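Local coordinates for D-alanyl-D-alanine carboxypeptidase (Penicillin binding protein) family protein (Francisella tularensis subsp. tularensis, PDB 6OSU) that probably removes the C-terminal D-alanyl residue from peptidoglycan precursors as a serine-type D-Ala-D-Ala carboxypeptidase of the S11 family, at residues D44-D49 against I364-V368; V117-V123 against V196-L202; Q295-F300 against A324-N330; Y375-E381 against N398-G404. All coordinates share one frame; numbering follows the deposited sequence.

Contact 1: residues D44-D49 against I364-V368; sequences DYRTGD and IYKTV
Thr-47 lies opposite Lys-366 and Asp-49 opposite Thr-367, so that the turn 44-49, which connects strands 39-44 and 50-54, rests with one flank against strand 364-369. A single clear hydrogen bond joins them: Thr-367 N donates to Asp-49 OD2 at 2.8 Å, nearly straight (175°) and on the anti lone pair of that oxygen. With CG set beside its backbone N (chi1 -71°), the Asp-49 carboxylate also lies 3.2 Å from Lys-366 CG through OD2. Next to this bond Thr-47 OG1 and Thr-367 OG1 meet at 2.7 Å. Thr-47 is held from within the turn, since Asp-44 OD1 accepts from Thr-47 N (2.8 Å), an Asx motif, and also from Thr-47 OG1 (2.9 Å), while Thr-47 OG1 accepts from Asp-49 N in an ST turn. Two residues earlier on the strand, the Tyr-365 hydroxyl sits over the centre of the Arg-46 guanidinium, OH to CZ 3.4 Å, with ring and guanidinium planes almost perpendicular. Arg-46 forms a salt bridge with Glu-298, and Asn-330 is the main polar neighbour of Thr-367. The turn bonds to strand 298-307 (Tyr-45 to Arg-299) and strand 364-369 pairs with 328-334, tying the carboxypeptidase domain to the C-terminal domain.

Contact 2: residues V117-V123 against V196-L202; sequences VTGMDVV and VYDDKGL
Thr-118 approaches Val-196 and Asp-121 approaches Tyr-197, their CA atoms 6.4 Å and 6.0 Å apart, as the C-terminal part of helix 113-123, widened by a pi-type turn at 119-123, packs on the loop that leads into strand 201-205. The Asp-121 carboxylate lies stacked over one face of the Tyr-197 ring, the two planes 24° apart, and its CG is 3.4 Å from Tyr-197 CZ. Asp-121 OD1 comes 3.1 Å from Tyr-197 OH, and a water in the plane of the ring lies 2.6 Å from each of the two oxygens, donating to OD1. Val-122 is wedged into the curve of the loop: CG1, trans to the backbone N (chi1 -180°), reaches Gly-201 CA, whereas CG2 meets Val-196 O and Asp-199 CB. Val-123 CG2 touches Leu-202 CB at 3.9 Å, and Thr-118 CG2 lies against Asp-199 OD2, the Thr-118 hydroxyl being bonded to Arg-114 O within the helix. Apolar packing thus carries most of this contact, with one buried polar cluster. There the stacked carboxylate, the phenol and the water, weakly joined by Ser-71 OG, probably restrain the rotation of a ring that lies close to Lys-278, the predicted substrate-binding residue.

Contact 3: residues Q295-F300 against A324-N330; sequences QDGERF and ALSKYEN
The methyl group of Ala-324 sits squarely over the Phe-300 ring in a CH-pi contact, CB 3.5 Å from the ring centroid and only 3° off the normal. The rest of the apolar packing goes round the ring: Leu-325 CD2 lies in the ring plane at its edge, 3.6 Å from Phe-300 CD2, and Tyr-328 CB comes to 4.0 Å from Phe-300 CZ. A chi1 of -81° puts the Phe-300 ring beside its backbone N and against the last turn of helix 310-327. Leu-325 CD2 also lies 3.3 Å from Glu-298 O and Leu-325 CD1 3.8 Å from Gln-295 OE1, these two residues being the ends of a type I' turn.

The polar interactions gather at Glu-298, whose chain bends at chi2 and brings the carboxylate across the Asn-330 amide, the planes 71° apart. A water bridges the segments, accepting from Asn-330 N at 2.7 Å and donating weakly to Glu-298 OE1 at 2.9 Å. Beyond the two segments, Arg-46 makes a salt bridge to OE1, and Asp-44 brings a like charge near OE2. Chemically, then, the contact has two halves: a ring gripped on a face and an edge, and a carboxylate whose negative charge Arg-46 would offset while Asp-44 may make it costlier to keep.

Contact 4: residues Y375-E381 against N398-G404; sequences YLKQGIE and NLVITLG
Ile-380 and Ile-401 each turn the outer carbon across to the partner strand: chi2 of -61° brings Ile-380 CD1 to 3.9 Å from Leu-399 CB, and chi2 of -67° lays Ile-401 CD1 on Gln-378 CG at 3.5 Å, where the two side chains run side by side. Leu-376 CD2 meets Leu-403 CD1 at 4.1 Å on this same face, part of which packs against strand 328-334; Gln-378 NE2 bonds to Leu-333 O there. On the other face Glu-381 CB touches Val-400 CG2 diagonally, at 3.8 Å. The backbones are antiparallel, their axes 147° apart. Lys-377 and Thr-402 form a hydrogen-bonded pair (Thr-402 N to Lys-377 O 3.0 Å), as do Glu-381 and Asn-398. Gly-379 with Val-400 is a pair of the same type, though one of its bonds is modelled too short to be trusted. Non-hydrogen-bonded pairs alternate with these, and CA-H...O contacts run diagonally between neighbouring pairs, such as Leu-376 CA to Thr-402 O at 3.3 Å. The ladder ends with poorly ordered Gly-404, whose N bonds to Tyr-375 O. Within this chain, strand 376-382 is outermost in the five-stranded antiparallel sheet of the all-beta, penicillin-binding protein 5-type C-terminal domain.

In the fold
Contacts 1 and 3, their centres about 10 Å apart, are joined by the pairing of strand 364-369 (contact 1) with strand 328-334 (contact 3): Val-368 N lies 2.8 Å from Glu-329 O. Together they form the junction of the carboxypeptidase and C-terminal domains. Contact 4 continues this side of the molecule, its centre about 17 Å from that of contact 1, which it touches where Ile-364 CD1 packs on Leu-399 CD2 at 3.9 Å. Contact 2 stands apart, centred about 29 Å from contact 1 and 46 Å from contact 4. It alone borders the predicted active site, with Tyr-197 about 4 Å from Lys-278 between side chains, and its helix 113-123 leads directly to Ser-124.

Contact 1: residues D44-D49 against I364-V368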
# COMPACT_ATOMS: atom_id res chain seq x y z
N ASP A 44 -2.00 -8.03 -1.38
CA ASP A 44 -2.15 -7.67 -2.78
C ASP A 44 -3.10 -6.48 -2.91
O ASP A 44 -4.11 -6.39 -2.21
CB ASP A 44 -2.67 -8.86 -3.60
CG ASP A 44 -2.95 -8.50 -5.05
OD1 ASP A 44 -4.09 -8.12 -5.36
OD2 ASP A 44 -2.00 -8.56 -5.86
N TYR A 45 -2.77 -5.57 -3.83
CA TYR A 45 -3.47 -4.30 -3.89
C TYR A 45 -4.87 -4.46 -4.49
O TYR A 45 -5.84 -3.92 -3.95
CB TYR A 45 -2.66 -3.29 -4.69
CG TYR A 45 -3.45 -2.07 -5.09
CD1 TYR A 45 -3.88 -1.15 -4.13
CD2 TYR A 45 -3.78 -1.83 -6.42
CE1 TYR A 45 -4.62 -0.04 -4.49
CE2 TYR A 45 -4.52 -0.72 -6.78
CZ TYR A 45 -4.93 0.17 -5.81
OH TYR A 45 -5.66 1.27 -6.17
N ARG A 46 -4.98 -5.19 -5.59
CA ARG A 46 -6.26 -5.25 -6.29
C ARG A 46 -7.26 -6.17 -5.60
O ARG A 46 -8.46 -5.88 -5.57
CB ARG A 46 -6.05 -5.68 -7.74
CG ARG A 46 -5.49 -4.57 -8.62
CD ARG A 46 -5.28 -5.02 -10.05
NE ARG A 46 -4.28 -6.08 -10.15
CZ ARG A 46 -3.84 -6.59 -11.30
NH1 ARG A 46 -4.32 -6.14 -12.45
NH2 ARG A 46 -2.93 -7.56 -11.30
N THR A 47 -6.79 -7.28 -5.03
CA THR A 47 -7.71 -8.21 -4.37
C THR A 47 -7.88 -7.92 -2.89
O THR A 47 -8.85 -8.40 -2.29
CB THR A 47 -7.23 -9.65 -4.53
OG1 THR A 47 -5.95 -9.80 -3.88
CG2 THR A 47 -7.10 -10.03 -6.00
N GLY A 48 -6.97 -7.17 -2.28
CA GLY A 48 -6.94 -7.05 -0.84
C GLY A 48 -6.50 -8.30 -0.11
O GLY A 48 -6.46 -8.29 1.12
N ASP A 49 -6.18 -9.37 -0.84
CA ASP A 49 -5.79 -10.62 -0.21
C ASP A 49 -4.46 -10.49 0.53
O ASP A 49 -3.54 -9.81 0.08
CB ASP A 49 -5.67 -11.72 -1.27
CG ASP A 49 -7.01 -12.15 -1.81
OD1 ASP A 49 -8.05 -11.77 -1.22
OD2 ASP A 49 -7.03 -12.87 -2.84
N ILE A 364 -15.10 -13.98 -8.22
CA ILE A 364 -14.03 -14.55 -7.41
C ILE A 364 -12.73 -14.12 -8.08
O ILE A 364 -12.28 -14.74 -9.05
CB ILE A 364 -14.12 -16.07 -7.27
CG1 ILE A 364 -15.43 -16.47 -6.59
CG2 ILE A 364 -12.94 -16.59 -6.47
CD1 ILE A 364 -15.53 -17.96 -6.31
N TYR A 365 -12.15 -13.03 -7.58
CA TYR A 365 -10.88 -12.50 -8.06
C TYR A 365 -9.90 -12.61 -6.90
O TYR A 365 -10.03 -11.88 -5.91
CB TYR A 365 -11.05 -11.05 -8.54
CG TYR A 365 -9.83 -10.45 -9.19
CD1 TYR A 365 -9.25 -11.03 -10.31
CD2 TYR A 365 -9.28 -9.27 -8.69
CE1 TYR A 365 -8.14 -10.46 -10.91
CE2 TYR A 365 -8.17 -8.70 -9.29
CZ TYR A 365 -7.60 -9.30 -10.39
OH TYR A 365 -6.49 -8.73 -10.98
N LYS A 366 -8.94 -13.52 -7.02
CA LYS A 366 -8.13 -13.92 -5.88
C LYS A 366 -6.64 -13.92 -6.23
O LYS A 366 -6.25 -14.17 -7.37
CB LYS A 366 -8.56 -15.32 -5.38
CG LYS A 366 -8.13 -15.64 -3.95
CD LYS A 366 -8.63 -17.01 -3.52
CE LYS A 366 -7.86 -17.54 -2.30
NZ LYS A 366 -8.31 -16.93 -1.01
N THR A 367 -5.82 -13.64 -5.22
CA THR A 367 -4.37 -13.76 -5.33
C THR A 367 -3.98 -15.16 -4.87
O THR A 367 -4.13 -15.50 -3.70
CB THR A 367 -3.68 -12.69 -4.49
OG1 THR A 367 -4.06 -11.39 -4.96
CG2 THR A 367 -2.16 -12.83 -4.59
N VAL A 368 -3.49 -15.98 -5.80
CA VAL A 368 -3.20 -17.38 -5.53
C VAL A 368 -1.78 -17.68 -5.99
O VAL A 368 -1.22 -16.96 -6.82
CB VAL A 368 -4.22 -18.32 -6.21
CG1 VAL A 368 -5.62 -18.07 -5.67
CG2 VAL A 368 -4.19 -18.13 -7.71

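Contact 2: residues V117-V123 against V196-L202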
# COMPACT_ATOMS: atom_id res chain seq x y z
N VAL A 117 3.77 18.86 1.65
CA VAL A 117 3.50 17.43 1.54
C VAL A 117 4.76 16.69 1.14
O VAL A 117 5.03 15.58 1.63
CB VAL A 117 2.35 17.18 0.55
CG1 VAL A 117 2.20 15.70 0.26
CG2 VAL A 117 1.05 17.74 1.10
N THR A 118 5.56 17.28 0.25
CA THR A 118 6.84 16.67 -0.12
C THR A 118 7.75 16.56 1.09
O THR A 118 8.39 15.52 1.31
CB THR A 118 7.51 17.47 -1.24
OG1 THR A 118 6.58 17.68 -2.31
CG2 THR A 118 8.72 16.72 -1.78
N GLY A 119 7.83 17.62 1.90
CA GLY A 119 8.62 17.55 3.12
C GLY A 119 8.12 16.47 4.06
O GLY A 119 8.92 15.73 4.65
N MET A 120 6.80 16.34 4.20
CA MET A 120 6.24 15.35 5.11
C MET A 120 6.51 13.93 4.63
O MET A 120 6.94 13.07 5.41
CB MET A 120 4.74 15.59 5.26
CG MET A 120 3.99 14.57 6.10
SD MET A 120 2.26 15.04 6.28
CE MET A 120 1.80 15.32 4.57
N ASP A 121 6.29 13.67 3.34
CA ASP A 121 6.38 12.31 2.81
C ASP A 121 7.82 11.87 2.57
O ASP A 121 8.19 10.73 2.88
CB ASP A 121 5.58 12.19 1.52
CG ASP A 121 4.10 12.42 1.71
OD1 ASP A 121 3.62 12.34 2.87
OD2 ASP A 121 3.41 12.67 0.70
N VAL A 122 8.65 12.75 2.02
CA VAL A 122 9.98 12.38 1.56
C VAL A 122 11.01 12.56 2.66
O VAL A 122 11.90 11.73 2.84
CB VAL A 122 10.35 13.21 0.32
CG1 VAL A 122 11.74 12.84 -0.19
CG2 VAL A 122 9.29 13.02 -0.76
N VAL A 123 10.90 13.66 3.41
CA VAL A 123 11.88 14.03 4.43
C VAL A 123 11.38 13.71 5.84
O VAL A 123 12.18 13.71 6.79
CB VAL A 123 12.26 15.52 4.25
CG1 VAL A 123 12.77 16.17 5.54
CG2 VAL A 123 13.30 15.65 3.15
N VAL A 196 4.09 11.22 -4.84
CA VAL A 196 5.11 11.97 -4.11
C VAL A 196 6.04 11.03 -3.35
O VAL A 196 7.22 11.33 -3.15
CB VAL A 196 4.45 12.99 -3.16
CG1 VAL A 196 5.50 13.82 -2.44
CG2 VAL A 196 3.50 13.89 -3.92
N TYR A 197 5.53 9.86 -2.93
CA TYR A 197 6.35 8.95 -2.14
C TYR A 197 7.50 8.35 -2.94
O TYR A 197 8.42 7.80 -2.34
CB TYR A 197 5.47 7.84 -1.56
CG TYR A 197 4.58 8.32 -0.43
CD1 TYR A 197 5.12 8.61 0.82
CD2 TYR A 197 3.22 8.49 -0.62
CE1 TYR A 197 4.32 9.04 1.85
CE2 TYR A 197 2.41 8.93 0.41
CZ TYR A 197 2.96 9.21 1.65
OH TYR A 197 2.17 9.64 2.68
N ASP A 198 7.47 8.46 -4.26
CA ASP A 198 8.56 7.96 -5.10
C ASP A 198 9.67 8.98 -5.29
O ASP A 198 10.67 8.67 -5.94
CB ASP A 198 8.01 7.51 -6.46
CG ASP A 198 8.98 6.63 -7.22
OD1 ASP A 198 9.52 5.67 -6.63
OD2 ASP A 198 9.20 6.88 -8.43
N ASP A 199 9.53 10.19 -4.73
CA ASP A 199 10.59 11.19 -4.84
C ASP A 199 11.86 10.71 -4.17
O ASP A 199 11.85 10.27 -3.02
CB ASP A 199 10.13 12.52 -4.21
CG ASP A 199 9.09 13.24 -5.04
OD1 ASP A 199 8.64 12.68 -6.06
OD2 ASP A 199 8.72 14.37 -4.67
N LYS A 200 12.98 10.81 -4.89
CA LYS A 200 14.26 10.34 -4.35
C LYS A 200 14.77 11.25 -3.25
O LYS A 200 15.49 10.78 -2.35
CB LYS A 200 15.29 10.23 -5.48
CG LYS A 200 14.85 9.37 -6.66
CD LYS A 200 14.90 7.89 -6.33
CE LYS A 200 13.53 7.25 -6.50
NZ LYS A 200 12.92 7.55 -7.82
N GLY A 201 14.43 12.53 -3.29
CA GLY A 201 14.91 13.45 -2.28
C GLY A 201 14.25 14.80 -2.42
O GLY A 201 13.31 14.98 -3.20
N LEU A 202 14.76 15.76 -1.65
CA LEU A 202 14.23 17.12 -1.62
C LEU A 202 15.37 18.12 -1.68
O LEU A 202 16.22 18.15 -0.79
CB LEU A 202 13.38 17.34 -0.36
CG LEU A 202 12.92 18.78 -0.10
CD1 LEU A 202 12.04 19.28 -1.24
CD2 LEU A 202 12.20 18.89 1.23
O HOH W 1 3.37 10.62 4.75

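Contact 3: residues Q295-F300 against A324-N330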
# COMPACT_ATOMS: atom_id res chain seq x y z
N GLN A 295 5.09 -4.76 -10.26
CA GLN A 295 5.83 -5.41 -11.34
C GLN A 295 4.83 -6.10 -12.25
O GLN A 295 4.20 -7.09 -11.85
CB GLN A 295 6.86 -6.39 -10.80
CG GLN A 295 8.22 -5.76 -10.56
CD GLN A 295 9.21 -6.72 -9.93
OE1 GLN A 295 8.90 -7.89 -9.69
NE2 GLN A 295 10.41 -6.23 -9.65
N ASP A 296 4.67 -5.57 -13.46
CA ASP A 296 3.76 -6.12 -14.47
C ASP A 296 2.33 -6.19 -13.94
O ASP A 296 1.71 -7.26 -13.82
CB ASP A 296 4.25 -7.49 -14.95
CG ASP A 296 3.47 -8.00 -16.16
OD1 ASP A 296 2.86 -9.08 -16.07
OD2 ASP A 296 3.49 -7.30 -17.20
N GLY A 297 1.80 -5.01 -13.60
CA GLY A 297 0.41 -4.86 -13.22
C GLY A 297 0.07 -5.39 -11.84
O GLY A 297 -1.03 -5.19 -11.33
N GLU A 298 1.03 -6.07 -11.22
CA GLU A 298 0.83 -6.71 -9.92
C GLU A 298 1.53 -5.89 -8.84
O GLU A 298 2.77 -5.83 -8.79
CB GLU A 298 1.35 -8.15 -9.95
CG GLU A 298 1.03 -8.97 -8.71
CD GLU A 298 -0.39 -9.53 -8.72
OE1 GLU A 298 -1.20 -9.12 -9.58
OE2 GLU A 298 -0.68 -10.40 -7.87
N ARG A 299 0.74 -5.24 -7.99
CA ARG A 299 1.26 -4.40 -6.91
C ARG A 299 0.98 -5.06 -5.57
O ARG A 299 -0.14 -5.53 -5.31
CB ARG A 299 0.63 -3.01 -6.94
CG ARG A 299 0.90 -2.21 -5.67
CD ARG A 299 0.16 -0.89 -5.63
NE ARG A 299 0.57 0.00 -6.70
CZ ARG A 299 1.69 0.72 -6.69
NH1 ARG A 299 2.52 0.65 -5.66
NH2 ARG A 299 1.98 1.50 -7.72
N PHE A 300 1.99 -5.07 -4.71
CA PHE A 300 1.85 -5.58 -3.36
C PHE A 300 2.18 -4.49 -2.35
O PHE A 300 2.98 -3.59 -2.62
CB PHE A 300 2.76 -6.80 -3.12
CG PHE A 300 2.18 -8.08 -3.65
CD1 PHE A 300 1.24 -8.78 -2.92
CD2 PHE A 300 2.58 -8.58 -4.88
CE1 PHE A 300 0.70 -9.96 -3.40
CE2 PHE A 300 2.05 -9.75 -5.37
CZ PHE A 300 1.11 -10.45 -4.63
N ALA A 324 6.23 -12.22 -2.59
CA ALA A 324 4.88 -12.09 -3.11
C ALA A 324 4.88 -11.90 -4.63
O ALA A 324 4.07 -12.51 -5.33
CB ALA A 324 4.16 -10.92 -2.44
N LEU A 325 5.79 -11.07 -5.14
CA LEU A 325 5.77 -10.75 -6.57
C LEU A 325 6.19 -11.93 -7.44
O LEU A 325 5.78 -12.01 -8.60
CB LEU A 325 6.68 -9.55 -6.84
CG LEU A 325 6.18 -8.18 -6.37
CD1 LEU A 325 7.33 -7.18 -6.30
CD2 LEU A 325 5.09 -7.67 -7.31
N SER A 326 6.99 -12.85 -6.90
CA SER A 326 7.53 -13.94 -7.70
C SER A 326 6.79 -15.26 -7.53
O SER A 326 7.01 -16.18 -8.33
CB SER A 326 9.01 -14.15 -7.37
OG SER A 326 9.15 -14.66 -6.06
N LYS A 327 5.94 -15.40 -6.52
CA LYS A 327 5.27 -16.66 -6.27
C LYS A 327 3.75 -16.59 -6.37
O LYS A 327 3.10 -17.63 -6.27
CB LYS A 327 5.66 -17.21 -4.89
CG LYS A 327 7.16 -17.36 -4.72
CD LYS A 327 7.53 -18.54 -3.85
CE LYS A 327 8.93 -19.04 -4.19
NZ LYS A 327 9.00 -19.51 -5.60
N TYR A 328 3.18 -15.41 -6.59
CA TYR A 328 1.73 -15.24 -6.57
C TYR A 328 1.26 -14.61 -7.87
O TYR A 328 2.05 -14.23 -8.74
CB TYR A 328 1.29 -14.42 -5.36
CG TYR A 328 1.31 -15.21 -4.08
CD1 TYR A 328 0.18 -15.89 -3.64
CD2 TYR A 328 2.47 -15.31 -3.31
CE1 TYR A 328 0.19 -16.63 -2.48
CE2 TYR A 328 2.49 -16.05 -2.14
CZ TYR A 328 1.35 -16.71 -1.73
OH TYR A 328 1.36 -17.44 -0.57
N GLU A 329 -0.06 -14.49 -7.99
CA GLU A 329 -0.72 -14.20 -9.25
C GLU A 329 -2.17 -13.85 -8.97
O GLU A 329 -2.79 -14.45 -8.09
CB GLU A 329 -0.62 -15.41 -10.19
CG GLU A 329 -0.77 -15.12 -11.66
CD GLU A 329 -0.27 -16.27 -12.51
OE1 GLU A 329 -0.90 -17.34 -12.49
OE2 GLU A 329 0.77 -16.10 -13.18
N ASN A 330 -2.71 -12.89 -9.71
CA ASN A 330 -4.12 -12.53 -9.63
C ASN A 330 -4.86 -13.25 -10.74
O ASN A 330 -4.50 -13.14 -11.92
CB ASN A 330 -4.32 -11.02 -9.73
CG ASN A 330 -4.07 -10.30 -8.42
OD1 ASN A 330 -3.66 -10.92 -7.43
ND2 ASN A 330 -4.30 -9.00 -8.40
O HOH W 2 -1.18 -11.39 -11.32

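Contact 4: residues Y375-E381 against N398-G404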
# COMPACT_ATOMS: atom_id res chain seq x y z
N TYR A 375 -4.07 -26.08 -11.82
CA TYR A 375 -4.70 -27.20 -11.12
C TYR A 375 -6.00 -26.84 -10.44
O TYR A 375 -6.58 -27.69 -9.75
CB TYR A 375 -3.72 -27.79 -10.10
CG TYR A 375 -2.55 -28.48 -10.74
CD1 TYR A 375 -2.53 -29.86 -10.89
CD2 TYR A 375 -1.47 -27.76 -11.22
CE1 TYR A 375 -1.46 -30.50 -11.48
CE2 TYR A 375 -0.40 -28.38 -11.82
CZ TYR A 375 -0.40 -29.75 -11.95
OH TYR A 375 0.67 -30.38 -12.54
N LEU A 376 -6.49 -25.61 -10.60
CA LEU A 376 -7.72 -25.20 -9.96
C LEU A 376 -8.93 -25.73 -10.72
O LEU A 376 -8.89 -25.90 -11.94
CB LEU A 376 -7.78 -23.67 -9.86
CG LEU A 376 -6.56 -23.05 -9.16
CD1 LEU A 376 -6.54 -21.55 -9.33
CD2 LEU A 376 -6.54 -23.42 -7.68
N LYS A 377 -10.01 -26.00 -9.99
CA LYS A 377 -11.22 -26.57 -10.57
C LYS A 377 -12.44 -25.95 -9.91
O LYS A 377 -12.49 -25.81 -8.69
CB LYS A 377 -11.25 -28.10 -10.39
CG LYS A 377 -10.11 -28.86 -11.07
CD LYS A 377 -10.25 -28.88 -12.59
CE LYS A 377 -9.04 -29.56 -13.24
NZ LYS A 377 -9.18 -29.71 -14.71
N GLN A 378 -13.42 -25.57 -10.74
CA GLN A 378 -14.69 -25.06 -10.24
C GLN A 378 -15.59 -26.21 -9.81
O GLN A 378 -15.70 -27.22 -10.51
CB GLN A 378 -15.40 -24.23 -11.30
CG GLN A 378 -14.89 -22.81 -11.45
CD GLN A 378 -15.86 -21.93 -12.22
OE1 GLN A 378 -16.85 -22.41 -12.77
NE2 GLN A 378 -15.58 -20.63 -12.25
N GLY A 379 -16.24 -26.05 -8.67
CA GLY A 379 -17.16 -27.05 -8.18
C GLY A 379 -18.31 -26.42 -7.43
O GLY A 379 -18.17 -25.34 -6.84
N ILE A 380 -19.46 -27.09 -7.46
CA ILE A 380 -20.64 -26.67 -6.72
C ILE A 380 -20.82 -27.61 -5.54
O ILE A 380 -21.04 -28.81 -5.73
CB ILE A 380 -21.89 -26.65 -7.61
CG1 ILE A 380 -21.70 -25.71 -8.79
CG2 ILE A 380 -23.10 -26.23 -6.79
CD1 ILE A 380 -21.46 -24.26 -8.38
N GLU A 381 -20.70 -27.08 -4.33
CA GLU A 381 -20.99 -27.83 -3.11
C GLU A 381 -22.41 -27.49 -2.68
O GLU A 381 -22.66 -26.39 -2.17
CB GLU A 381 -19.99 -27.52 -2.00
CG GLU A 381 -20.43 -28.09 -0.65
CD GLU A 381 -19.37 -28.01 0.42
OE1 GLU A 381 -18.55 -27.07 0.40
OE2 GLU A 381 -19.35 -28.91 1.29
N ASN A 398 -22.60 -23.54 -2.31
CA ASN A 398 -21.42 -22.72 -2.59
C ASN A 398 -20.78 -23.15 -3.90
O ASN A 398 -20.67 -24.35 -4.19
CB ASN A 398 -20.38 -22.84 -1.47
CG ASN A 398 -20.87 -22.27 -0.16
OD1 ASN A 398 -21.46 -21.19 -0.11
ND2 ASN A 398 -20.61 -22.99 0.93
N LEU A 399 -20.35 -22.17 -4.69
CA LEU A 399 -19.39 -22.45 -5.75
C LEU A 399 -18.00 -22.53 -5.12
O LEU A 399 -17.60 -21.64 -4.36
CB LEU A 399 -19.42 -21.38 -6.84
CG LEU A 399 -18.56 -21.70 -8.08
CD1 LEU A 399 -19.24 -21.20 -9.34
CD2 LEU A 399 -17.16 -21.11 -7.98
N VAL A 400 -17.28 -23.59 -5.43
CA VAL A 400 -16.04 -23.91 -4.74
C VAL A 400 -14.91 -24.03 -5.75
O VAL A 400 -15.08 -24.64 -6.81
CB VAL A 400 -16.17 -25.20 -3.91
CG1 VAL A 400 -14.83 -25.62 -3.33
CG2 VAL A 400 -17.19 -25.01 -2.79
N ILE A 401 -13.77 -23.43 -5.43
CA ILE A 401 -12.53 -23.59 -6.18
C ILE A 401 -11.62 -24.50 -5.36
O ILE A 401 -11.22 -24.14 -4.24
CB ILE A 401 -11.85 -22.25 -6.47
CG1 ILE A 401 -12.83 -21.29 -7.16
CG2 ILE A 401 -10.60 -22.45 -7.32
CD1 ILE A 401 -13.22 -21.73 -8.54
N THR A 402 -11.30 -25.67 -5.90
CA THR A 402 -10.45 -26.63 -5.22
C THR A 402 -9.12 -26.78 -5.95
O THR A 402 -8.99 -26.43 -7.12
CB THR A 402 -11.14 -28.00 -5.11
OG1 THR A 402 -11.73 -28.35 -6.38
CG2 THR A 402 -12.22 -27.97 -4.05
N LEU A 403 -8.13 -27.31 -5.23
CA LEU A 403 -6.78 -27.49 -5.76
C LEU A 403 -6.66 -28.92 -6.27
O LEU A 403 -6.47 -29.86 -5.49
CB LEU A 403 -5.73 -27.19 -4.70
CG LEU A 403 -4.29 -27.34 -5.16
CD1 LEU A 403 -4.01 -26.42 -6.34
CD2 LEU A 403 -3.32 -27.07 -4.02
N GLY A 404 -6.75 -29.09 -7.59
CA GLY A 404 -6.64 -30.41 -8.17
C GLY A 404 -7.85 -31.27 -7.87
O GLY A 404 -8.98 -30.79 -7.73